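Local coordinates for internalin (Listeria monocytogenes serotype 4b, PDB 4FMZ), which probably takes part in adhesion to and invasion of host cells, as other leucine-rich repeat internalins do, at residues T47-A52 / E69-N74; T79-L84 / T101-L106; V88-L93 / Q107-L112; E114-E119 / M134-L139; S123-L128 / S146-L151. All coordinates share one frame; numbering follows the deposited sequence.

Interactions 1 and 4 join neighbouring parallel strands. Interactions 2 and 5 stack the short 3-10 turns on the other side of the chain's coil. Interaction 3 packs the turn that leads toward strand 114-116 against the one that enters strand 92-94. Interaction 4 is mostly buried, and the other four are partly buried. The strand pairs rely on direct backbone hydrogen bonds. The 3-10 pairs rely on isoleucine packing, with waters bridging their backbones, and interaction 3 uses both an asparagine side chain and a water. The leucines link the set: L71 meets L84, L93 meets L106, and L137 meets L151. Backbone bonds join interaction 3 to both strand contacts.

Interaction 1: T47-A52 / E69-N74; sequences TKLVVA and EYLNLN. With EDO (1,2-ethanediol), chain D.
K48 lies beside Y70, both pointing the same way, and its extended chain runs over one face of the Y70 ring. K48 CE sits 4.1 Å from the ring centroid in a CH-pi contact. K48 NZ is 4.7 Å from that centroid, a cation-pi pair. V50 CG2 closes on the ring edge at CE1. K48 and V50 are on the solvent-exposed side. At the outer edge of strand 48-50, facing away from segment 69-74, a 1,2-ethanediol, probably from the crystallisation liquor, accepts a bond from K48 N through O1. The other face is buried and closely packed with leucine and valine. There L49 CD2 meets L71 CD1 at 3.9 Å, and V51 CB meets L73 CD2 at the same distance. Between the faces the parallel backbones are stitched by bonds such as L49 N to Y70 O (3.0 Å) and V51 N to N72 O (2.9 Å). N72 OD1 takes N74 N in an Asx turn. N76 ND2 donates to both V51 O and L73 O, and the whole is typical of a leucine-rich repeat strand ladder with its asparagine ladder.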
# COMPACT_ATOMS: atom_id res chain seq x y z
N THR A 47 -14.64 3.13 -24.14
CA THR A 47 -14.98 3.15 -22.71
C THR A 47 -13.75 2.76 -21.88
O THR A 47 -13.70 3.03 -20.68
CB THR A 47 -16.17 2.23 -22.41
OG1 THR A 47 -15.85 0.89 -22.75
CG2 THR A 47 -17.43 2.67 -23.13
N LYS A 48 -12.75 2.12 -22.54
CA LYS A 48 -11.51 1.65 -21.92
C LYS A 48 -10.32 1.91 -22.85
O LYS A 48 -10.34 1.51 -24.03
CB LYS A 48 -11.63 0.15 -21.60
CG LYS A 48 -10.39 -0.50 -21.01
CD LYS A 48 -10.69 -1.91 -20.51
CE LYS A 48 -9.47 -2.62 -19.97
NZ LYS A 48 -9.81 -3.94 -19.40
N LEU A 49 -9.30 2.60 -22.33
CA LEU A 49 -8.06 2.87 -23.06
C LEU A 49 -6.86 2.59 -22.16
O LEU A 49 -6.82 3.06 -21.02
CB LEU A 49 -8.01 4.31 -23.60
CG LEU A 49 -6.80 4.71 -24.47
CD1 LEU A 49 -6.89 4.12 -25.88
CD2 LEU A 49 -6.66 6.21 -24.56
N VAL A 50 -5.90 1.80 -22.69
CA VAL A 50 -4.69 1.42 -21.97
C VAL A 50 -3.48 1.75 -22.84
O VAL A 50 -3.28 1.13 -23.89
CB VAL A 50 -4.69 -0.08 -21.53
CG1 VAL A 50 -3.37 -0.47 -20.86
CG2 VAL A 50 -5.86 -0.39 -20.61
N VAL A 51 -2.69 2.75 -22.43
CA VAL A 51 -1.44 3.13 -23.13
C VAL A 51 -0.41 3.22 -22.00
O VAL A 51 -0.12 4.30 -21.48
CB VAL A 51 -1.50 4.41 -24.03
CG1 VAL A 51 -0.21 4.59 -24.85
CG2 VAL A 51 -2.70 4.37 -24.97
N ALA A 52 0.07 2.05 -21.56
CA ALA A 52 0.99 1.95 -20.43
C ALA A 52 2.44 1.60 -20.85
O ALA A 52 2.66 0.80 -21.76
CB ALA A 52 0.46 0.94 -19.42
N GLU A 69 -14.45 5.44 -19.28
CA GLU A 69 -14.69 5.08 -17.88
C GLU A 69 -13.42 4.57 -17.23
O GLU A 69 -13.23 4.74 -16.02
CB GLU A 69 -15.75 3.97 -17.80
CG GLU A 69 -17.15 4.35 -18.26
CD GLU A 69 -18.12 3.18 -18.29
OE1 GLU A 69 -17.86 2.16 -17.62
OE2 GLU A 69 -19.15 3.29 -18.99
N TYR A 70 -12.56 3.91 -18.02
CA TYR A 70 -11.34 3.28 -17.54
C TYR A 70 -10.17 3.76 -18.39
O TYR A 70 -10.16 3.60 -19.61
CB TYR A 70 -11.53 1.75 -17.61
CG TYR A 70 -10.38 0.88 -17.15
CD1 TYR A 70 -9.21 0.78 -17.91
CD2 TYR A 70 -10.52 0.03 -16.06
CE1 TYR A 70 -8.19 -0.09 -17.54
CE2 TYR A 70 -9.50 -0.84 -15.68
CZ TYR A 70 -8.33 -0.89 -16.42
OH TYR A 70 -7.33 -1.76 -16.07
N LEU A 71 -9.17 4.36 -17.74
CA LEU A 71 -8.01 4.89 -18.42
C LEU A 71 -6.75 4.55 -17.66
O LEU A 71 -6.62 4.93 -16.50
CB LEU A 71 -8.15 6.42 -18.60
CG LEU A 71 -6.93 7.13 -19.21
CD1 LEU A 71 -6.68 6.69 -20.65
CD2 LEU A 71 -7.10 8.61 -19.13
N ASN A 72 -5.83 3.84 -18.33
CA ASN A 72 -4.55 3.45 -17.76
C ASN A 72 -3.41 4.07 -18.59
O ASN A 72 -3.12 3.63 -19.70
CB ASN A 72 -4.43 1.92 -17.68
CG ASN A 72 -3.11 1.42 -17.16
OD1 ASN A 72 -2.17 2.17 -16.91
ND2 ASN A 72 -3.00 0.11 -17.06
N LEU A 73 -2.75 5.08 -18.01
CA LEU A 73 -1.63 5.76 -18.64
C LEU A 73 -0.38 5.65 -17.74
O LEU A 73 0.46 6.56 -17.71
CB LEU A 73 -1.97 7.22 -18.94
CG LEU A 73 -3.03 7.47 -20.01
CD1 LEU A 73 -3.43 8.91 -20.03
CD2 LEU A 73 -2.52 7.06 -21.42
N ASN A 74 -0.24 4.49 -17.09
CA ASN A 74 0.90 4.13 -16.24
C ASN A 74 2.20 4.20 -17.00
O ASN A 74 2.23 3.78 -18.16
CB ASN A 74 0.76 2.68 -15.76
CG ASN A 74 0.15 2.50 -14.42
OD1 ASN A 74 0.72 2.89 -13.40
ND2 ASN A 74 -0.96 1.78 -14.40
C1 EDO D . -13.97 0.14 -25.52
O1 EDO D . -12.67 0.69 -25.40
C2 EDO D . -14.02 -1.23 -24.84
O2 EDO D . -15.34 -1.72 -24.97

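Interaction 2: T79-L84 / T101-L106; sequences TDISPL and TDISAL
D102 meets I81 through its main-chain O, which lies 3.8 Å from I81 CG1, while its flat carboxylate, like that of D80, is turned to its own segment. Each carboxylate closes an Asx turn. D80 OD1 is met by S82 N from above the carboxylate plane, at 3.0 Å. S82 OG comes from the same face, but S82 has two conformers, so that bond is less certain. D102 OD1 is held differently: S104 OG uses its syn lone pair, at the edge, and S104 N comes nearly head-on to the oxygen. The two carboxylates do not touch.

The apolar part is carried by I81. Its CG1 stands between the backbone N and the carbonyl carbon (chi1 52°), and with chi2 extended beyond it CD1 reaches L106. I81 CD1 is 3.7 Å from L106 CD2, the two side chains crossing at about a right angle. A105 CB packs on the backbone, 3.3 Å from I81 O. Water bridges the backbones. One molecule receives a bond from I81 N (3.0 Å) and gives one to D102 O (2.9 Å). A second accepts from D102 N; its link to T79 O is unusually short and so doubtful.

These are stacked 3-10 turns of a leucine-rich repeat solenoid. L84 and L106 reach inward to L93 of strand 92-94. On the far side, P127 packs on I103 and S104.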
# COMPACT_ATOMS: atom_id res chain seq x y z
N THR A 79 2.92 15.26 -17.96
CA THR A 79 3.07 16.36 -17.00
C THR A 79 1.73 17.07 -16.83
O THR A 79 1.29 17.26 -15.71
CB THR A 79 4.17 17.35 -17.40
OG1 THR A 79 3.94 17.81 -18.73
CG2 THR A 79 5.57 16.77 -17.30
N ASP A 80 1.08 17.44 -17.94
CA ASP A 80 -0.18 18.17 -17.96
C ASP A 80 -1.37 17.23 -18.20
O ASP A 80 -1.48 16.62 -19.26
CB ASP A 80 -0.12 19.25 -19.06
CG ASP A 80 -1.29 20.21 -19.13
OD1 ASP A 80 -2.18 20.12 -18.26
OD2 ASP A 80 -1.31 21.07 -20.04
N ILE A 81 -2.28 17.15 -17.22
CA ILE A 81 -3.47 16.30 -17.33
C ILE A 81 -4.76 17.14 -17.54
O ILE A 81 -5.84 16.56 -17.43
CB ILE A 81 -3.62 15.30 -16.14
CG1 ILE A 81 -3.53 15.99 -14.77
CG2 ILE A 81 -2.60 14.15 -16.26
CD1 ILE A 81 -4.30 15.28 -13.68
N SER A 82 -4.64 18.46 -17.90
CA SER A 82 -5.81 19.32 -18.14
C SER A 82 -6.79 18.72 -19.18
O SER A 82 -7.99 18.84 -18.96
CB SER A 82 -5.40 20.74 -18.55
OG SER A 82 -4.51 20.74 -19.66
N PRO A 83 -6.37 17.98 -20.27
CA PRO A 83 -7.39 17.41 -21.19
C PRO A 83 -8.34 16.38 -20.53
O PRO A 83 -9.35 16.04 -21.15
CB PRO A 83 -6.55 16.75 -22.29
CG PRO A 83 -5.25 17.45 -22.23
CD PRO A 83 -5.02 17.68 -20.77
N LEU A 84 -8.05 15.91 -19.29
CA LEU A 84 -8.94 14.98 -18.59
C LEU A 84 -10.11 15.67 -17.89
O LEU A 84 -11.05 14.99 -17.48
CB LEU A 84 -8.17 14.18 -17.49
CG LEU A 84 -7.13 13.15 -17.92
CD1 LEU A 84 -6.57 12.42 -16.72
CD2 LEU A 84 -7.70 12.16 -18.91
N THR A 101 2.43 16.88 -11.43
CA THR A 101 2.59 17.69 -10.22
C THR A 101 1.24 18.32 -9.86
O THR A 101 0.79 18.20 -8.73
CB THR A 101 3.71 18.73 -10.39
OG1 THR A 101 3.42 19.55 -11.52
CG2 THR A 101 5.07 18.08 -10.58
N ASP A 102 0.58 18.96 -10.84
CA ASP A 102 -0.71 19.62 -10.68
C ASP A 102 -1.85 18.66 -11.03
O ASP A 102 -1.94 18.21 -12.18
CB ASP A 102 -0.75 20.88 -11.58
CG ASP A 102 -1.96 21.79 -11.40
OD1 ASP A 102 -2.96 21.34 -10.82
OD2 ASP A 102 -1.90 22.94 -11.88
N ILE A 103 -2.75 18.38 -10.06
CA ILE A 103 -3.89 17.49 -10.30
C ILE A 103 -5.23 18.25 -10.28
O ILE A 103 -6.28 17.61 -10.10
CB ILE A 103 -3.92 16.25 -9.37
CG1 ILE A 103 -3.87 16.63 -7.86
CG2 ILE A 103 -2.82 15.27 -9.76
CD1 ILE A 103 -4.35 15.54 -6.95
N SER A 104 -5.21 19.58 -10.56
CA SER A 104 -6.42 20.43 -10.64
C SER A 104 -7.49 19.83 -11.54
O SER A 104 -8.67 19.88 -11.19
CB SER A 104 -6.07 21.83 -11.16
OG SER A 104 -5.26 22.55 -10.23
N ALA A 105 -7.08 19.22 -12.66
CA ALA A 105 -7.97 18.63 -13.66
C ALA A 105 -8.82 17.47 -13.14
O ALA A 105 -9.78 17.10 -13.80
CB ALA A 105 -7.15 18.15 -14.84
N LEU A 106 -8.50 16.91 -11.96
CA LEU A 106 -9.30 15.80 -11.42
C LEU A 106 -10.49 16.28 -10.59
O LEU A 106 -11.34 15.45 -10.22
CB LEU A 106 -8.42 14.89 -10.55
CG LEU A 106 -7.13 14.34 -11.18
CD1 LEU A 106 -6.40 13.42 -10.22
CD2 LEU A 106 -7.41 13.62 -12.49
O HOH W 1 1.49 18.65 -13.66
O HOH W 2 -1.91 19.16 -14.96

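Interaction 3: V88-L93 / Q107-L112; sequences VKLTNL and QNLTNL
L90 and L109 lie side by side in the core, pointing the same way, with L90 CD1 3.9 Å from L109 CD1. L112 fills the next place: its CD2 reaches L93 CB at 3.8 Å and also touches L90 CB. These are core leucines of a leucine-rich repeat solenoid, layered from one coil to the next. L112 starts out away from segment 88-93, and its CG is anti to the carbonyl carbon (chi1 -84°), beside its own backbone N. This rotation brings CD2 back to the other segment. L71 and L84 add to the same core from the preceding coil, while M134 covers L112 from the next.

Outward, the leucines give way to turns. L109 is the centre of an inverse gamma turn and also begins the type I turn that ends at L112. V88 sits over this bend, its CG1 3.7 Å from N108 O. T91 CG2 touches N111 O.

At the polar edge N111 points toward segment 88-93. Its amide OD1 is taken by K133 NZ. A bridging water donates to both V88 O and L90 O and accepts from N111 N. V88 O also receives N111 ND2 at 3.0 Å, a bond bent to 148° at the hydrogen and tilted from the amide plane.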
# COMPACT_ATOMS: atom_id res chain seq x y z
N VAL A 88 -15.93 13.26 -17.14
CA VAL A 88 -16.67 13.04 -15.90
C VAL A 88 -17.23 11.60 -15.75
O VAL A 88 -17.66 11.27 -14.66
CB VAL A 88 -17.78 14.11 -15.68
CG1 VAL A 88 -17.15 15.50 -15.54
CG2 VAL A 88 -18.82 14.07 -16.81
N LYS A 89 -17.20 10.75 -16.81
CA LYS A 89 -17.65 9.36 -16.67
C LYS A 89 -16.51 8.44 -16.16
O LYS A 89 -16.74 7.24 -15.94
CB LYS A 89 -18.20 8.82 -17.99
CG LYS A 89 -19.57 9.37 -18.36
CD LYS A 89 -20.10 8.63 -19.59
CE LYS A 89 -21.49 9.02 -20.00
NZ LYS A 89 -22.01 8.10 -21.04
N LEU A 90 -15.30 8.99 -15.98
CA LEU A 90 -14.16 8.21 -15.47
C LEU A 90 -14.43 7.67 -14.06
O LEU A 90 -14.82 8.42 -13.15
CB LEU A 90 -12.85 9.03 -15.45
CG LEU A 90 -12.13 9.19 -16.78
CD1 LEU A 90 -11.01 10.20 -16.64
CD2 LEU A 90 -11.59 7.85 -17.30
N THR A 91 -14.25 6.34 -13.91
CA THR A 91 -14.40 5.63 -12.64
C THR A 91 -13.04 5.07 -12.22
O THR A 91 -12.76 5.00 -11.02
CB THR A 91 -15.46 4.51 -12.74
OG1 THR A 91 -15.07 3.55 -13.72
CG2 THR A 91 -16.87 5.05 -13.02
N ASN A 92 -12.20 4.65 -13.20
CA ASN A 92 -10.87 4.09 -12.97
C ASN A 92 -9.81 4.89 -13.71
O ASN A 92 -9.86 4.96 -14.94
CB ASN A 92 -10.81 2.61 -13.38
CG ASN A 92 -11.84 1.73 -12.71
OD1 ASN A 92 -13.05 1.96 -12.80
ND2 ASN A 92 -11.39 0.70 -12.03
N LEU A 93 -8.88 5.50 -12.98
CA LEU A 93 -7.83 6.32 -13.57
C LEU A 93 -6.48 5.94 -12.97
O LEU A 93 -6.25 6.15 -11.77
CB LEU A 93 -8.15 7.81 -13.35
CG LEU A 93 -7.16 8.85 -13.86
CD1 LEU A 93 -6.89 8.70 -15.36
CD2 LEU A 93 -7.69 10.25 -13.60
N GLN A 107 -10.56 17.59 -10.29
CA GLN A 107 -11.56 18.15 -9.37
C GLN A 107 -13.03 17.84 -9.73
O GLN A 107 -13.80 17.63 -8.80
CB GLN A 107 -11.36 19.66 -9.14
CG GLN A 107 -11.65 20.57 -10.33
CD GLN A 107 -10.82 21.85 -10.30
OE1 GLN A 107 -10.52 22.41 -9.25
NE2 GLN A 107 -10.45 22.34 -11.47
N ASN A 108 -13.42 17.77 -11.01
CA ASN A 108 -14.82 17.50 -11.37
C ASN A 108 -15.08 16.00 -11.65
O ASN A 108 -16.20 15.62 -11.99
CB ASN A 108 -15.25 18.33 -12.59
CG ASN A 108 -15.16 19.83 -12.41
OD1 ASN A 108 -15.16 20.36 -11.29
ND2 ASN A 108 -15.11 20.56 -13.51
N LEU A 109 -14.05 15.14 -11.49
CA LEU A 109 -14.21 13.71 -11.80
C LEU A 109 -14.77 12.97 -10.58
O LEU A 109 -14.17 12.01 -10.08
CB LEU A 109 -12.88 13.10 -12.31
CG LEU A 109 -12.11 13.87 -13.41
CD1 LEU A 109 -10.93 13.05 -13.91
CD2 LEU A 109 -13.02 14.22 -14.59
N THR A 110 -15.97 13.39 -10.14
CA THR A 110 -16.64 12.92 -8.92
C THR A 110 -17.18 11.48 -9.02
O THR A 110 -17.66 10.97 -8.00
CB THR A 110 -17.72 13.91 -8.49
OG1 THR A 110 -18.65 14.14 -9.56
CG2 THR A 110 -17.12 15.23 -8.01
N ASN A 111 -17.07 10.80 -10.18
CA ASN A 111 -17.47 9.39 -10.27
C ASN A 111 -16.26 8.46 -10.08
O ASN A 111 -16.41 7.23 -10.11
CB ASN A 111 -18.19 9.10 -11.58
CG ASN A 111 -19.54 9.76 -11.65
OD1 ASN A 111 -20.30 9.77 -10.68
ND2 ASN A 111 -19.83 10.33 -12.79
N LEU A 112 -15.06 9.04 -9.86
CA LEU A 112 -13.85 8.24 -9.65
C LEU A 112 -13.97 7.32 -8.41
O LEU A 112 -14.39 7.76 -7.34
CB LEU A 112 -12.61 9.14 -9.53
CG LEU A 112 -11.96 9.59 -10.84
CD1 LEU A 112 -10.84 10.57 -10.56
CD2 LEU A 112 -11.46 8.40 -11.67
O HOH W 3 -15.64 10.90 -12.79

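Interaction 4: E114-E119 / M134-L139; sequences ELYLNE and MYSLNL
Y116 CG is anti to the carbonyl carbon (chi1 -55°) and N138 CG is anti to the backbone N (chi1 -173°), and with these torsions Y116 CD1 comes beside N138 CB, at 3.6 Å. The side chains cross at about a right angle. S136 OG lies at the ring edge, and a water joins it to Y116 OH. The N138 amide lies almost flat against that of N118 (planes 13° apart), with its ND2 3.5 Å from N118 CB. N138 OD1 is taken by G140 N.

This is a parallel strand pair from successive coils of the leucine-rich repeat solenoid. It is laced by L115 N to S136 O (3.1 Å), N138 N to L115 O (3.0 Å) and L117 N to N138 O (2.8 Å).

The opposite face is buried and apolar. L115 and L137 lie side by side, CD2 to CD1. L117 and L139 do the same. The bent chain of M134, a selenomethionine, brings its SE to 3.7 Å from L115 CB. On the polar face E114 CG passes S136 CB at 4.1 Å, and E114 OE1 bonds to Y94 OH.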
# COMPACT_ATOMS: atom_id res chain seq x y z
N GLU A 114 -11.47 4.41 -8.38
CA GLU A 114 -10.07 3.98 -8.26
C GLU A 114 -9.15 4.99 -8.93
O GLU A 114 -9.32 5.31 -10.11
CB GLU A 114 -9.87 2.58 -8.86
CG GLU A 114 -10.66 1.48 -8.18
CD GLU A 114 -10.16 0.07 -8.42
OE1 GLU A 114 -8.97 -0.10 -8.78
OE2 GLU A 114 -10.97 -0.88 -8.24
N LEU A 115 -8.20 5.53 -8.16
CA LEU A 115 -7.27 6.54 -8.65
C LEU A 115 -5.85 6.27 -8.15
O LEU A 115 -5.62 6.31 -6.94
CB LEU A 115 -7.75 7.94 -8.23
CG LEU A 115 -6.82 9.13 -8.50
CD1 LEU A 115 -6.67 9.41 -10.01
CD2 LEU A 115 -7.33 10.34 -7.79
N TYR A 116 -4.91 5.98 -9.09
CA TYR A 116 -3.50 5.75 -8.72
C TYR A 116 -2.66 6.89 -9.27
O TYR A 116 -2.69 7.18 -10.47
CB TYR A 116 -2.93 4.40 -9.21
CG TYR A 116 -3.66 3.13 -8.80
CD1 TYR A 116 -4.67 3.16 -7.85
CD2 TYR A 116 -3.34 1.91 -9.37
CE1 TYR A 116 -5.38 2.01 -7.50
CE2 TYR A 116 -4.03 0.75 -9.03
CZ TYR A 116 -5.05 0.80 -8.09
OH TYR A 116 -5.77 -0.32 -7.78
N LEU A 117 -1.93 7.53 -8.37
CA LEU A 117 -1.05 8.67 -8.64
C LEU A 117 0.33 8.38 -8.07
O LEU A 117 1.09 9.30 -7.77
CB LEU A 117 -1.66 9.92 -7.99
CG LEU A 117 -2.93 10.47 -8.63
CD1 LEU A 117 -3.66 11.38 -7.67
CD2 LEU A 117 -2.61 11.19 -9.92
N ASN A 118 0.63 7.09 -7.90
CA ASN A 118 1.90 6.62 -7.33
C ASN A 118 3.09 7.01 -8.19
O ASN A 118 3.01 6.95 -9.42
CB ASN A 118 1.89 5.10 -7.12
CG ASN A 118 1.62 4.32 -8.39
OD1 ASN A 118 0.53 4.38 -8.95
ND2 ASN A 118 2.62 3.65 -8.91
N GLU A 119 4.19 7.40 -7.54
CA GLU A 119 5.45 7.78 -8.17
C GLU A 119 5.30 9.00 -9.12
O GLU A 119 6.00 9.10 -10.13
CB GLU A 119 6.13 6.59 -8.88
CG GLU A 119 6.60 5.53 -7.90
CD GLU A 119 6.96 4.18 -8.48
OE1 GLU A 119 8.09 4.05 -9.01
OE2 GLU A 119 6.14 3.24 -8.37
N MSE A 134 -14.58 7.74 -3.87
CA MSE A 134 -13.29 7.01 -3.88
C MSE A 134 -13.34 5.74 -3.01
O MSE A 134 -13.75 5.79 -1.85
CB MSE A 134 -12.13 7.91 -3.40
CG MSE A 134 -10.75 7.42 -3.88
SE MSE A 134 -10.52 7.36 -5.82
CE MSE A 134 -10.70 9.28 -6.20
N TYR A 135 -12.94 4.62 -3.62
CA TYR A 135 -12.91 3.29 -3.01
C TYR A 135 -11.46 2.84 -2.81
O TYR A 135 -11.15 2.24 -1.78
CB TYR A 135 -13.67 2.29 -3.89
CG TYR A 135 -13.63 0.85 -3.41
CD1 TYR A 135 -14.57 0.37 -2.51
CD2 TYR A 135 -12.72 -0.06 -3.95
CE1 TYR A 135 -14.58 -0.97 -2.12
CE2 TYR A 135 -12.70 -1.39 -3.54
CZ TYR A 135 -13.64 -1.84 -2.62
OH TYR A 135 -13.66 -3.15 -2.22
N SER A 136 -10.57 3.12 -3.78
CA SER A 136 -9.17 2.75 -3.70
C SER A 136 -8.29 3.89 -4.21
O SER A 136 -8.46 4.34 -5.34
CB SER A 136 -8.91 1.48 -4.49
OG SER A 136 -7.53 1.13 -4.42
N LEU A 137 -7.38 4.37 -3.36
CA LEU A 137 -6.51 5.48 -3.70
C LEU A 137 -5.05 5.14 -3.45
O LEU A 137 -4.72 4.61 -2.40
CB LEU A 137 -6.92 6.72 -2.89
CG LEU A 137 -6.13 8.02 -3.13
CD1 LEU A 137 -6.37 8.57 -4.55
CD2 LEU A 137 -6.50 9.06 -2.08
N ASN A 138 -4.19 5.45 -4.42
CA ASN A 138 -2.76 5.20 -4.29
C ASN A 138 -1.98 6.50 -4.50
O ASN A 138 -1.87 7.00 -5.64
CB ASN A 138 -2.28 4.12 -5.28
CG ASN A 138 -0.84 3.71 -5.08
OD1 ASN A 138 -0.11 4.29 -4.28
ND2 ASN A 138 -0.38 2.71 -5.84
N LEU A 139 -1.42 7.03 -3.41
CA LEU A 139 -0.59 8.25 -3.41
C LEU A 139 0.88 7.93 -3.08
O LEU A 139 1.68 8.82 -2.75
CB LEU A 139 -1.15 9.28 -2.40
CG LEU A 139 -2.54 9.87 -2.73
CD1 LEU A 139 -3.02 10.78 -1.61
CD2 LEU A 139 -2.53 10.62 -4.05
O HOH W 4 -8.06 -1.37 -5.66

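Interaction 5: S123-L128 / S146-L151; sequences SDISPL and SDLSPL
I125 and P150 face each other where two 3-10 turns, 126-128 and 149-151, stack with the CA atoms of S126 and P150 5.0 Å apart. This is a recurring turn of the leucine-rich repeat solenoid, lying away from its strands. I125 CG1 stands between the backbone N and the carbonyl carbon (chi1 56°), near D147 O at 3.6 Å. With chi2 extended, I125 CD1 reaches L151 CD2 at 3.7 Å. The I125 and P150 side chains cross at about a right angle. L128 CD1 meets L151 CD2 more loosely, at 4.2 Å.

Each segment holds its own turn. D124 OD1 takes both S126 N and S126 OG from one face of its carboxylate plane. D147 OD1 does the same with S149 N and S149 OG. Both are Asx turns, and each aspartate oxygen is gripped twice.

Water links the backbones. One water accepts from I125 N and donates to D147 O (2.8 Å). A second donates to S123 O and accepts from S146 N. The proline ring is the tight spot: its CB lies 3.3 Å from I125 O, and P150 CG presses on S126 CA at 3.4 Å, closer than usual for carbons.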
# COMPACT_ATOMS: atom_id res chain seq x y z
N SER A 123 2.18 17.43 -4.46
CA SER A 123 2.32 17.97 -3.11
C SER A 123 1.00 18.58 -2.65
O SER A 123 0.77 18.68 -1.45
CB SER A 123 3.44 19.00 -3.06
OG SER A 123 3.21 20.06 -3.98
N ASP A 124 0.12 18.98 -3.59
CA ASP A 124 -1.19 19.55 -3.30
C ASP A 124 -2.30 18.61 -3.79
O ASP A 124 -2.55 18.52 -5.00
CB ASP A 124 -1.31 20.95 -3.95
CG ASP A 124 -2.62 21.69 -3.71
OD1 ASP A 124 -3.46 21.17 -2.95
OD2 ASP A 124 -2.79 22.78 -4.28
N ILE A 125 -2.97 17.92 -2.86
CA ILE A 125 -4.05 17.00 -3.22
C ILE A 125 -5.44 17.60 -2.93
O ILE A 125 -6.43 16.87 -2.97
CB ILE A 125 -3.89 15.59 -2.59
CG1 ILE A 125 -3.78 15.63 -1.04
CG2 ILE A 125 -2.71 14.85 -3.23
CD1 ILE A 125 -4.22 14.39 -0.36
N SER A 126 -5.54 18.94 -2.75
CA SER A 126 -6.84 19.60 -2.54
C SER A 126 -7.82 19.32 -3.72
O SER A 126 -9.01 19.15 -3.43
CB SER A 126 -6.69 21.09 -2.27
OG SER A 126 -6.02 21.75 -3.34
N PRO A 127 -7.40 19.11 -5.00
CA PRO A 127 -8.40 18.77 -6.04
C PRO A 127 -9.11 17.42 -5.82
O PRO A 127 -10.10 17.14 -6.49
CB PRO A 127 -7.57 18.73 -7.33
CG PRO A 127 -6.38 19.57 -7.05
CD PRO A 127 -6.06 19.28 -5.60
N LEU A 128 -8.65 16.60 -4.85
CA LEU A 128 -9.28 15.31 -4.52
C LEU A 128 -10.45 15.45 -3.53
O LEU A 128 -11.15 14.46 -3.29
CB LEU A 128 -8.25 14.35 -3.91
CG LEU A 128 -7.04 13.96 -4.76
CD1 LEU A 128 -6.22 12.88 -4.05
CD2 LEU A 128 -7.46 13.49 -6.15
N SER A 146 2.58 16.06 2.13
CA SER A 146 2.56 16.09 3.60
C SER A 146 1.16 16.34 4.17
O SER A 146 0.86 15.86 5.26
CB SER A 146 3.53 17.14 4.14
OG SER A 146 3.12 18.46 3.81
N ASP A 147 0.33 17.12 3.46
CA ASP A 147 -1.02 17.49 3.88
C ASP A 147 -2.09 16.55 3.29
O ASP A 147 -2.47 16.67 2.11
CB ASP A 147 -1.30 18.95 3.48
CG ASP A 147 -2.58 19.54 4.02
OD1 ASP A 147 -3.36 18.79 4.64
OD2 ASP A 147 -2.82 20.75 3.80
N LEU A 148 -2.63 15.65 4.14
CA LEU A 148 -3.68 14.71 3.71
C LEU A 148 -5.10 15.20 4.01
O LEU A 148 -6.04 14.44 3.79
CB LEU A 148 -3.48 13.34 4.37
CG LEU A 148 -2.24 12.55 4.00
CD1 LEU A 148 -2.17 11.30 4.82
CD2 LEU A 148 -2.20 12.20 2.49
N SER A 149 -5.28 16.47 4.46
CA SER A 149 -6.61 16.98 4.83
C SER A 149 -7.67 16.85 3.70
O SER A 149 -8.80 16.49 4.04
CB SER A 149 -6.55 18.40 5.38
OG SER A 149 -5.98 19.33 4.47
N PRO A 150 -7.34 16.98 2.38
CA PRO A 150 -8.39 16.82 1.36
C PRO A 150 -8.95 15.38 1.22
O PRO A 150 -9.91 15.19 0.48
CB PRO A 150 -7.69 17.25 0.07
CG PRO A 150 -6.53 18.08 0.52
CD PRO A 150 -6.08 17.42 1.76
N LEU A 151 -8.39 14.39 1.93
CA LEU A 151 -8.90 13.01 1.90
C LEU A 151 -10.09 12.80 2.86
O LEU A 151 -10.81 11.81 2.71
CB LEU A 151 -7.81 12.00 2.29
CG LEU A 151 -6.54 11.93 1.46
CD1 LEU A 151 -5.68 10.73 1.89
CD2 LEU A 151 -6.84 11.86 -0.01
O HOH W 5 -2.41 18.56 -0.00
O HOH W 6 1.37 18.37 1.05